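Side-chain contacts in vitamin B12-binding protein (Vibrio cholerae O395, PDB 5YSC), which binds vitamin B12 in the periplasm and probably delivers it to the membrane subunit of the BtuCDF ABC transporter for import: residues E71-L76 with A94-L99; T147-N152 with A257-C262; A120-S125 with V130-A135. All coordinates share one frame; numbering follows the deposited sequence.

Contact 1. Residues E71-L76 with A94-L99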
loop_
_atom_site.group_PDB
_atom_site.type_symbol
_atom_site.label_atom_id
_atom_site.label_comp_id
_atom_site.label_asym_id
_atom_site.label_seq_id
_atom_site.Cartn_x
_atom_site.Cartn_y
_atom_site.Cartn_z
ATOM N N GLU A 71 10.411 11.519 -20.973
ATOM C CA GLU A 71 10.835 12.795 -21.534
ATOM C C GLU A 71 11.024 13.822 -20.429
ATOM O O GLU A 71 12.065 14.479 -20.344
ATOM C CB GLU A 71 9.804 13.275 -22.541
ATOM C CG GLU A 71 10.211 14.536 -23.292
ATOM C CD GLU A 71 9.312 14.839 -24.471
ATOM O OE1 GLU A 71 8.271 14.170 -24.647
ATOM O OE2 GLU A 71 9.661 15.758 -25.233
ATOM N N LYS A 72 10.023 13.947 -19.556
ATOM C CA LYS A 72 10.095 14.902 -18.451
ATOM C C LYS A 72 11.219 14.551 -17.498
ATOM O O LYS A 72 11.922 15.438 -17.013
ATOM C CB LYS A 72 8.760 14.948 -17.711
ATOM C CG LYS A 72 7.787 15.945 -18.250
ATOM C CD LYS A 72 6.435 15.928 -17.502
ATOM C CE LYS A 72 5.930 17.307 -17.141
ATOM N NZ LYS A 72 6.367 17.672 -15.754
ATOM N N ILE A 73 11.415 13.259 -17.215
ATOM C CA ILE A 73 12.520 12.850 -16.352
ATOM C C ILE A 73 13.868 13.270 -16.941
ATOM O O ILE A 73 14.783 13.695 -16.212
ATOM C CB ILE A 73 12.450 11.334 -16.088
ATOM C CG1 ILE A 73 11.170 11.031 -15.300
ATOM C CG2 ILE A 73 13.656 10.859 -15.345
ATOM C CD1 ILE A 73 11.027 9.594 -14.887
ATOM N N LEU A 74 14.036 13.114 -18.258
ATOM C CA LEU A 74 15.258 13.582 -18.901
ATOM C C LEU A 74 15.446 15.068 -18.634
ATOM O O LEU A 74 16.540 15.524 -18.280
ATOM C CB LEU A 74 15.169 13.325 -20.407
ATOM C CG LEU A 74 15.804 12.120 -21.110
ATOM C CD1 LEU A 74 16.487 11.112 -20.228
ATOM C CD2 LEU A 74 14.739 11.452 -21.954
ATOM N N THR A 75 14.347 15.797 -18.759
ATOM C CA THR A 75 14.279 17.225 -18.507
ATOM C C THR A 75 14.685 17.631 -17.092
ATOM O O THR A 75 15.053 18.775 -16.864
ATOM C CB THR A 75 12.840 17.709 -18.712
ATOM O OG1 THR A 75 12.663 18.183 -20.054
ATOM C CG2 THR A 75 12.493 18.791 -17.708
ATOM N N LEU A 76 14.598 16.699 -16.149
ATOM C CA LEU A 76 14.794 17.005 -14.736
ATOM C C LEU A 76 16.150 16.598 -14.197
ATOM O O LEU A 76 16.534 17.076 -13.127
ATOM C CB LEU A 76 13.705 16.337 -13.886
ATOM C CG LEU A 76 12.321 16.996 -13.980
ATOM C CD1 LEU A 76 11.238 16.099 -13.417
ATOM C CD2 LEU A 76 12.312 18.341 -13.249
ATOM N N ALA A 94 13.170 -0.289 -17.070
ATOM C CA ALA A 94 14.360 -0.808 -17.728
ATOM C C ALA A 94 15.026 0.291 -18.539
ATOM O O ALA A 94 16.255 0.448 -18.504
ATOM C CB ALA A 94 14.007 -2.014 -18.616
ATOM N N LYS A 95 14.227 1.094 -19.247
ATOM C CA LYS A 95 14.791 2.223 -19.992
ATOM C C LYS A 95 15.571 3.140 -19.067
ATOM O O LYS A 95 16.699 3.542 -19.376
ATOM C CB LYS A 95 13.688 3.010 -20.705
ATOM C CG LYS A 95 13.711 2.928 -22.221
ATOM C CD LYS A 95 12.388 2.470 -22.799
ATOM C CE LYS A 95 11.375 3.589 -22.865
ATOM N NZ LYS A 95 9.920 3.160 -22.947
ATOM N N LEU A 96 14.978 3.491 -17.918
ATOM C CA LEU A 96 15.663 4.368 -16.973
ATOM C C LEU A 96 16.971 3.753 -16.494
ATOM O O LEU A 96 17.970 4.468 -16.297
ATOM C CB LEU A 96 14.740 4.672 -15.786
ATOM C CG LEU A 96 13.565 5.580 -16.124
ATOM C CD1 LEU A 96 12.664 5.690 -14.881
ATOM C CD2 LEU A 96 14.015 6.948 -16.607
ATOM N N ARG A 97 16.976 2.441 -16.251
ATOM C CA ARG A 97 18.210 1.777 -15.866
ATOM C C ARG A 97 19.218 1.863 -17.005
ATOM O O ARG A 97 20.396 2.152 -16.783
ATOM C CB ARG A 97 17.951 0.317 -15.490
ATOM C CG ARG A 97 17.209 0.117 -14.170
ATOM C CD ARG A 97 17.245 -1.340 -13.655
ATOM N NE ARG A 97 16.573 -2.293 -14.537
ATOM C CZ ARG A 97 15.261 -2.543 -14.526
ATOM N NH1 ARG A 97 14.454 -1.892 -13.671
ATOM N NH2 ARG A 97 14.745 -3.448 -15.365
ATOM N N GLN A 98 18.759 1.644 -18.238
ATOM C CA GLN A 98 19.684 1.636 -19.369
ATOM C C GLN A 98 20.234 3.027 -19.626
ATOM O O GLN A 98 21.365 3.170 -20.102
ATOM C CB GLN A 98 18.988 1.031 -20.606
ATOM C CG GLN A 98 19.304 -0.494 -20.771
ATOM C CD GLN A 98 18.291 -1.290 -21.626
ATOM O OE1 GLN A 98 17.259 -0.761 -22.064
ATOM N NE2 GLN A 98 18.599 -2.574 -21.850
ATOM N N LEU A 99 19.475 4.058 -19.265
ATOM C CA LEU A 99 19.921 5.433 -19.400
ATOM C C LEU A 99 20.924 5.838 -18.331
ATOM O O LEU A 99 21.425 6.963 -18.391
ATOM C CB LEU A 99 18.724 6.368 -19.349
ATOM C CG LEU A 99 17.862 6.442 -20.604
ATOM C CD1 LEU A 99 16.561 7.210 -20.306
ATOM C CD2 LEU A 99 18.648 7.129 -21.690
#

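Contact 2. Residues T147-N152 with A257-C262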
loop_
_atom_site.group_PDB
_atom_site.type_symbol
_atom_site.label_atom_id
_atom_site.label_comp_id
_atom_site.label_asym_id
_atom_site.label_seq_id
_atom_site.Cartn_x
_atom_site.Cartn_y
_atom_site.Cartn_z
ATOM N N THR A 147 2.489 -7.396 19.100
ATOM C CA THR A 147 2.155 -7.853 20.445
ATOM C C THR A 147 0.669 -7.671 20.722
ATOM O O THR A 147 -0.016 -8.601 21.163
ATOM C CB THR A 147 2.993 -7.085 21.469
ATOM O OG1 THR A 147 4.400 -7.319 21.232
ATOM C CG2 THR A 147 2.615 -7.506 22.893
ATOM N N GLN A 148 0.144 -6.486 20.428
ATOM C CA GLN A 148 -1.209 -6.139 20.844
ATOM C C GLN A 148 -2.264 -6.996 20.164
ATOM O O GLN A 148 -3.314 -7.268 20.757
ATOM C CB GLN A 148 -1.472 -4.656 20.558
ATOM C CG GLN A 148 -2.880 -4.175 20.904
ATOM C CD GLN A 148 -3.035 -2.685 20.675
ATOM O OE1 GLN A 148 -2.052 -1.967 20.486
ATOM N NE2 GLN A 148 -4.270 -2.215 20.680
ATOM N N TYR A 149 -2.033 -7.410 18.923
ATOM C CA TYR A 149 -3.066 -8.074 18.126
ATOM C C TYR A 149 -2.751 -9.547 17.899
ATOM O O TYR A 149 -3.216 -10.158 16.928
ATOM C CB TYR A 149 -3.276 -7.347 16.796
ATOM C CG TYR A 149 -3.952 -6.033 17.029
ATOM C CD1 TYR A 149 -5.226 -5.994 17.564
ATOM C CD2 TYR A 149 -3.295 -4.835 16.791
ATOM C CE1 TYR A 149 -5.855 -4.792 17.827
ATOM C CE2 TYR A 149 -3.915 -3.625 17.047
ATOM C CZ TYR A 149 -5.202 -3.621 17.562
ATOM O OH TYR A 149 -5.829 -2.424 17.815
ATOM N N ALA A 150 -1.971 -10.127 18.807
ATOM C CA ALA A 150 -1.663 -11.547 18.718
ATOM C C ALA A 150 -2.907 -12.380 18.980
ATOM O O ALA A 150 -3.201 -13.335 18.245
ATOM C CB ALA A 150 -0.557 -11.878 19.716
ATOM N N SER A 151 -3.679 -11.989 19.998
ATOM C CA SER A 151 -4.829 -12.773 20.440
ATOM C C SER A 151 -5.841 -12.995 19.327
ATOM O O SER A 151 -6.646 -13.932 19.421
ATOM C CB SER A 151 -5.511 -12.095 21.630
ATOM O OG SER A 151 -5.079 -10.751 21.764
ATOM N N ASN A 152 -5.832 -12.161 18.285
ATOM C CA ASN A 152 -6.745 -12.377 17.173
ATOM C C ASN A 152 -6.607 -13.813 16.675
ATOM O O ASN A 152 -5.503 -14.365 16.606
ATOM C CB ASN A 152 -6.478 -11.396 16.027
ATOM C CG ASN A 152 -6.871 -9.957 16.364
ATOM O OD1 ASN A 152 -7.055 -9.606 17.530
ATOM N ND2 ASN A 152 -7.009 -9.124 15.334
ATOM N N ALA A 257 -3.387 1.557 9.107
ATOM C CA ALA A 257 -4.155 0.485 8.501
ATOM C C ALA A 257 -4.077 -0.800 9.316
ATOM O O ALA A 257 -5.062 -1.533 9.400
ATOM C CB ALA A 257 -3.671 0.200 7.083
ATOM N N VAL A 258 -2.891 -1.139 9.839
ATOM C CA VAL A 258 -2.780 -2.290 10.731
ATOM C C VAL A 258 -3.754 -2.155 11.885
ATOM O O VAL A 258 -4.519 -3.072 12.184
ATOM C CB VAL A 258 -1.340 -2.470 11.217
ATOM C CG1 VAL A 258 -1.284 -3.478 12.349
ATOM C CG2 VAL A 258 -0.466 -2.944 10.042
ATOM N N GLU A 259 -3.754 -1.017 12.551
ATOM C CA GLU A 259 -4.708 -0.824 13.646
ATOM C C GLU A 259 -6.154 -0.999 13.161
ATOM O O GLU A 259 -6.983 -1.636 13.836
ATOM C CB GLU A 259 -4.451 0.564 14.277
ATOM C CG GLU A 259 -4.609 0.641 15.734
ATOM C CD GLU A 259 -4.183 1.992 16.288
ATOM O OE1 GLU A 259 -2.953 2.280 16.317
ATOM O OE2 GLU A 259 -5.092 2.750 16.717
ATOM N N GLN A 260 -6.502 -0.404 12.018
ATOM C CA GLN A 260 -7.892 -0.434 11.553
ATOM C C GLN A 260 -8.307 -1.858 11.221
ATOM O O GLN A 260 -9.361 -2.337 11.657
ATOM C CB GLN A 260 -8.058 0.476 10.322
ATOM C CG GLN A 260 -9.498 0.610 9.844
ATOM C CD GLN A 260 -9.651 1.491 8.644
ATOM O OE1 GLN A 260 -8.909 1.392 7.669
ATOM N NE2 GLN A 260 -10.645 2.362 8.700
ATOM N N VAL A 261 -7.474 -2.541 10.428
ATOM C CA VAL A 261 -7.750 -3.913 10.035
ATOM C C VAL A 261 -7.842 -4.816 11.250
ATOM O O VAL A 261 -8.802 -5.587 11.396
ATOM C CB VAL A 261 -6.667 -4.422 9.056
ATOM C CG1 VAL A 261 -6.728 -5.964 8.900
ATOM C CG2 VAL A 261 -6.894 -3.738 7.759
ATOM N N CYS A 262 -6.838 -4.725 12.127
ATOM C CA CYS A 262 -6.743 -5.586 13.302
ATOM C C CYS A 262 -7.886 -5.345 14.277
ATOM O O CYS A 262 -8.407 -6.292 14.889
ATOM C CB CYS A 262 -5.420 -5.345 13.991
ATOM S SG CYS A 262 -3.999 -6.232 13.377
#

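Contact 3. Residues A120-S125 with V130-A135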
loop_
_atom_site.group_PDB
_atom_site.type_symbol
_atom_site.label_atom_id
_atom_site.label_comp_id
_atom_site.label_asym_id
_atom_site.label_seq_id
_atom_site.Cartn_x
_atom_site.Cartn_y
_atom_site.Cartn_z
ATOM N N ALA A 120 17.068 2.520 4.185
ATOM C CA ALA A 120 17.841 2.631 2.949
ATOM C C ALA A 120 17.804 4.040 2.380
ATOM O O ALA A 120 18.835 4.599 1.988
ATOM C CB ALA A 120 17.319 1.633 1.911
ATOM N N LEU A 121 16.617 4.637 2.278
ATOM C CA LEU A 121 16.558 5.929 1.643
ATOM C C LEU A 121 17.268 6.994 2.461
ATOM O O LEU A 121 17.721 7.992 1.908
ATOM C CB LEU A 121 15.101 6.316 1.384
ATOM C CG LEU A 121 14.457 5.623 0.186
ATOM C CD1 LEU A 121 12.963 5.923 0.146
ATOM C CD2 LEU A 121 15.100 6.089 -1.122
ATOM N N SER A 122 17.342 6.816 3.771
ATOM C CA SER A 122 18.041 7.780 4.608
ATOM C C SER A 122 19.523 7.889 4.255
ATOM O O SER A 122 20.152 8.914 4.557
ATOM C CB SER A 122 17.864 7.393 6.076
ATOM O OG SER A 122 18.796 6.429 6.508
ATOM N N HIS A 123 20.085 6.872 3.601
ATOM C CA HIS A 123 21.482 6.961 3.168
ATOM C C HIS A 123 21.703 8.069 2.152
ATOM O O HIS A 123 22.851 8.470 1.907
ATOM C CB HIS A 123 21.946 5.635 2.559
ATOM C CG HIS A 123 22.134 4.547 3.557
ATOM N ND1 HIS A 123 21.116 4.093 4.360
ATOM C CD2 HIS A 123 23.223 3.819 3.885
ATOM C CE1 HIS A 123 21.570 3.131 5.140
ATOM N NE2 HIS A 123 22.847 2.950 4.875
ATOM N N TYR A 124 20.633 8.541 1.530
ATOM C CA TYR A 124 20.771 9.565 0.509
ATOM C C TYR A 124 20.441 10.928 1.073
ATOM O O TYR A 124 20.374 11.904 0.337
ATOM C CB TYR A 124 19.857 9.281 -0.681
ATOM C CG TYR A 124 20.163 7.995 -1.394
ATOM C CD1 TYR A 124 21.069 7.956 -2.439
ATOM C CD2 TYR A 124 19.544 6.820 -1.025
ATOM C CE1 TYR A 124 21.345 6.782 -3.091
ATOM C CE2 TYR A 124 19.813 5.643 -1.671
ATOM C CZ TYR A 124 20.715 5.625 -2.701
ATOM O OH TYR A 124 20.979 4.438 -3.340
ATOM N N SER A 125 20.222 10.992 2.379
ATOM C CA SER A 125 19.776 12.237 2.980
ATOM C C SER A 125 20.970 13.040 3.480
ATOM O O SER A 125 21.994 12.477 3.881
ATOM C CB SER A 125 18.814 11.963 4.138
ATOM O OG SER A 125 18.457 13.170 4.799
ATOM N N VAL A 130 17.136 11.723 10.466
ATOM C CA VAL A 130 15.677 11.812 10.297
ATOM C C VAL A 130 15.105 10.461 9.897
ATOM O O VAL A 130 14.172 9.936 10.524
ATOM C CB VAL A 130 15.327 12.886 9.250
ATOM C CG1 VAL A 130 13.804 12.944 9.006
ATOM C CG2 VAL A 130 15.882 14.229 9.641
ATOM N N GLY A 131 15.633 9.894 8.815
ATOM C CA GLY A 131 15.190 8.583 8.372
ATOM C C GLY A 131 15.563 7.474 9.332
ATOM O O GLY A 131 14.800 6.530 9.537
ATOM N N GLN A 132 16.755 7.561 9.935
ATOM C CA GLN A 132 17.119 6.611 10.969
ATOM C C GLN A 132 16.051 6.593 12.054
ATOM O O GLN A 132 15.587 5.528 12.478
ATOM C CB GLN A 132 18.492 7.006 11.529
ATOM C CG GLN A 132 19.638 6.573 10.635
ATOM C CD GLN A 132 20.919 7.414 10.840
ATOM O OE1 GLN A 132 20.991 8.261 11.737
ATOM N NE2 GLN A 132 21.904 7.205 9.971
ATOM N N LYS A 133 15.626 7.779 12.477
ATOM C CA LYS A 133 14.627 7.875 13.538
ATOM C C LYS A 133 13.272 7.359 13.068
ATOM O O LYS A 133 12.591 6.615 13.789
ATOM C CB LYS A 133 14.509 9.322 14.016
ATOM C CG LYS A 133 13.451 9.493 15.085
ATOM C CD LYS A 133 13.397 10.937 15.519
ATOM C CE LYS A 133 12.141 11.230 16.291
ATOM N NZ LYS A 133 12.159 10.443 17.535
ATOM N N ALA A 134 12.860 7.750 11.863
ATOM C CA ALA A 134 11.548 7.322 11.388
ATOM C C ALA A 134 11.466 5.808 11.297
ATOM O O ALA A 134 10.453 5.213 11.672
ATOM C CB ALA A 134 11.246 7.974 10.043
ATOM N N ALA A 135 12.523 5.159 10.791
ATOM C CA ALA A 135 12.528 3.702 10.696
ATOM C C ALA A 135 12.528 3.058 12.074
ATOM O O ALA A 135 11.870 2.032 12.297
ATOM C CB ALA A 135 13.741 3.232 9.889
HETATM O O HOH W 1 21.420 5.982 7.400
#

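Contact 1. Residues E71-L76 with A94-L99
Helix 70-76 and the last turn of helix 90-98, with Leu-99 just after it, face each other with CA atoms 9.1 Å apart for Ile-73 and Leu-96 and 9.4 Å apart for Leu-74 and Leu-99. Two pairs of apolar side chains make the contact. In the buried one, Ile-73 touches Leu-96 through both of its branches. With CG1 beside the backbone N (chi1 -65°), CG2 is anti to it and makes the closest touch, 4.1 Å from CD2 of Leu-96. CD1 of Ile-73, at the end of the longer arm, adds a second one at 4.2 Å to CD1 of Leu-96. Nearer the surface, CD1 of Leu-74 comes to 3.9 Å from CD1 of Leu-99. In each pair the two side chains meet at about a right angle, so they touch through their branches and not along their lengths. Leu-74 holds CD1 almost eclipsed with its own CA (chi2 3°), an unfavourable shape for a leucine, so the placing of this surface side chain may be less certain. The inner pair is continuous with the core: Ile-73 also rests on Ile-24 of strand 23-25, and Leu-96 on Ile-103 of strand 103-105, while Leu-99 reaches back to Ile-70. Glu-71, predicted to be important for BtuC binding, is carried on the exposed side of helix 70-76. Two helices packed side by side on a parallel sheet, with strand 80-83 running between them in the chain, are the alpha/beta layering of a lobe of a periplasmic binding protein.

Contact 2. Residues T147-N152 with A257-C262
The Tyr-149 ring is held between two aliphatic carbons: CB of Cys-262 sits over the centre of one face, and CG of the preceding Gln-148 lies 4.0 Å above the opposite one, while at the hydroxyl end OH comes to 3.9 Å from CG of Glu-259. The arrangement is a CH-pi contact combined with a Cys sulfur-aromatic contact. CB of Cys-262 is 3.5 Å from the Tyr-149 ring centroid and only 12° off the ring normal, whereas SG of Cys-262 stands obliquely, 4.2 Å from the same centroid. Cys-262 presents CB squarely to the ring and, with SG beside its own backbone N (chi1 -84°), leads the sulfur past CB of Tyr-149, toward the disulfide with Cys-182. The tyrosine thus packs on one half of a covalent cross-link between helix 254-267 and the residues just after helix 176-181. The carboxylate of Glu-259 has its main partner elsewhere, in a salt bridge from OE1 to Arg-141, and the Tyr-149 hydroxyl makes a weak hydrogen bond to Thr-263. Beyond the end of helix 128-148, the chain curls back far enough for buried Asn-152 to grip the same cysteine from its backbone side: ND2 of Asn-152 donates to O of Cys-262 over 3.2 Å, with an N-H...O angle of 151° and the acceptor close to the amide plane.

Contact 3. Residues A120-S125 with V130-A135
With chi1 at 84°, Ser-122 tucks OG between its backbone N and carbonyl carbon, which turns the hydroxyl to the side of the junction where Gln-132 and a bound water arrive. The CB of Ser-122 itself points at Gly-131. It lies 3.7 Å from CA of Gly-131, and the lack of a side chain on the glycine lets the two backbones come to 4.8 Å between the CA atoms of these residues. Gln-132 runs alongside, its CG 4.2 Å from OG of Ser-122. Its amide end reaches the serine through the water, which accepts from NE2 of Gln-132 at 2.9 Å and donates to OG of Ser-122 at 2.8 Å. The same OG is hydrogen-bonded to the backbone O of Glu-119, so the hydroxyl is fixed both within its own helix and, by way of water, across the contact. That water also lies 3.5 Å above one face of the His-123 ring, toward its rim. The type I beta turn from Ser-122 to Ser-125 starts the reversal of the chain. This is a tight turn between two consecutive helices, the glycine allowing their close approach; it joins helix 112-122 of one lobe to helix 128-148, the long helix that bridges the lobes in BtuF-like binding proteins.

In the fold
Along the chain the order is contact 1, contact 3, contact 2. Contact 1 belongs to the first lobe, built on the parallel sheet of strands 43-45, 23-25, 80-83 and 103-105; contact 3 follows where the chain leaves that lobe. Contacts 2 and 3 share helix 128-148, one at its end and the other near its start, with centres about 26 Å apart. Contact 2 ties the far end of this helix to helix 254-267 in the second lobe. Contacts 1 and 2 lie on opposite sides of the chain's centre, about 41 Å apart between centres. Anchored by contacts 3 and 2 toward its two ends, the long helix spans from lobe to lobe, consistent with a rather rigid frame around the cobalamin cleft.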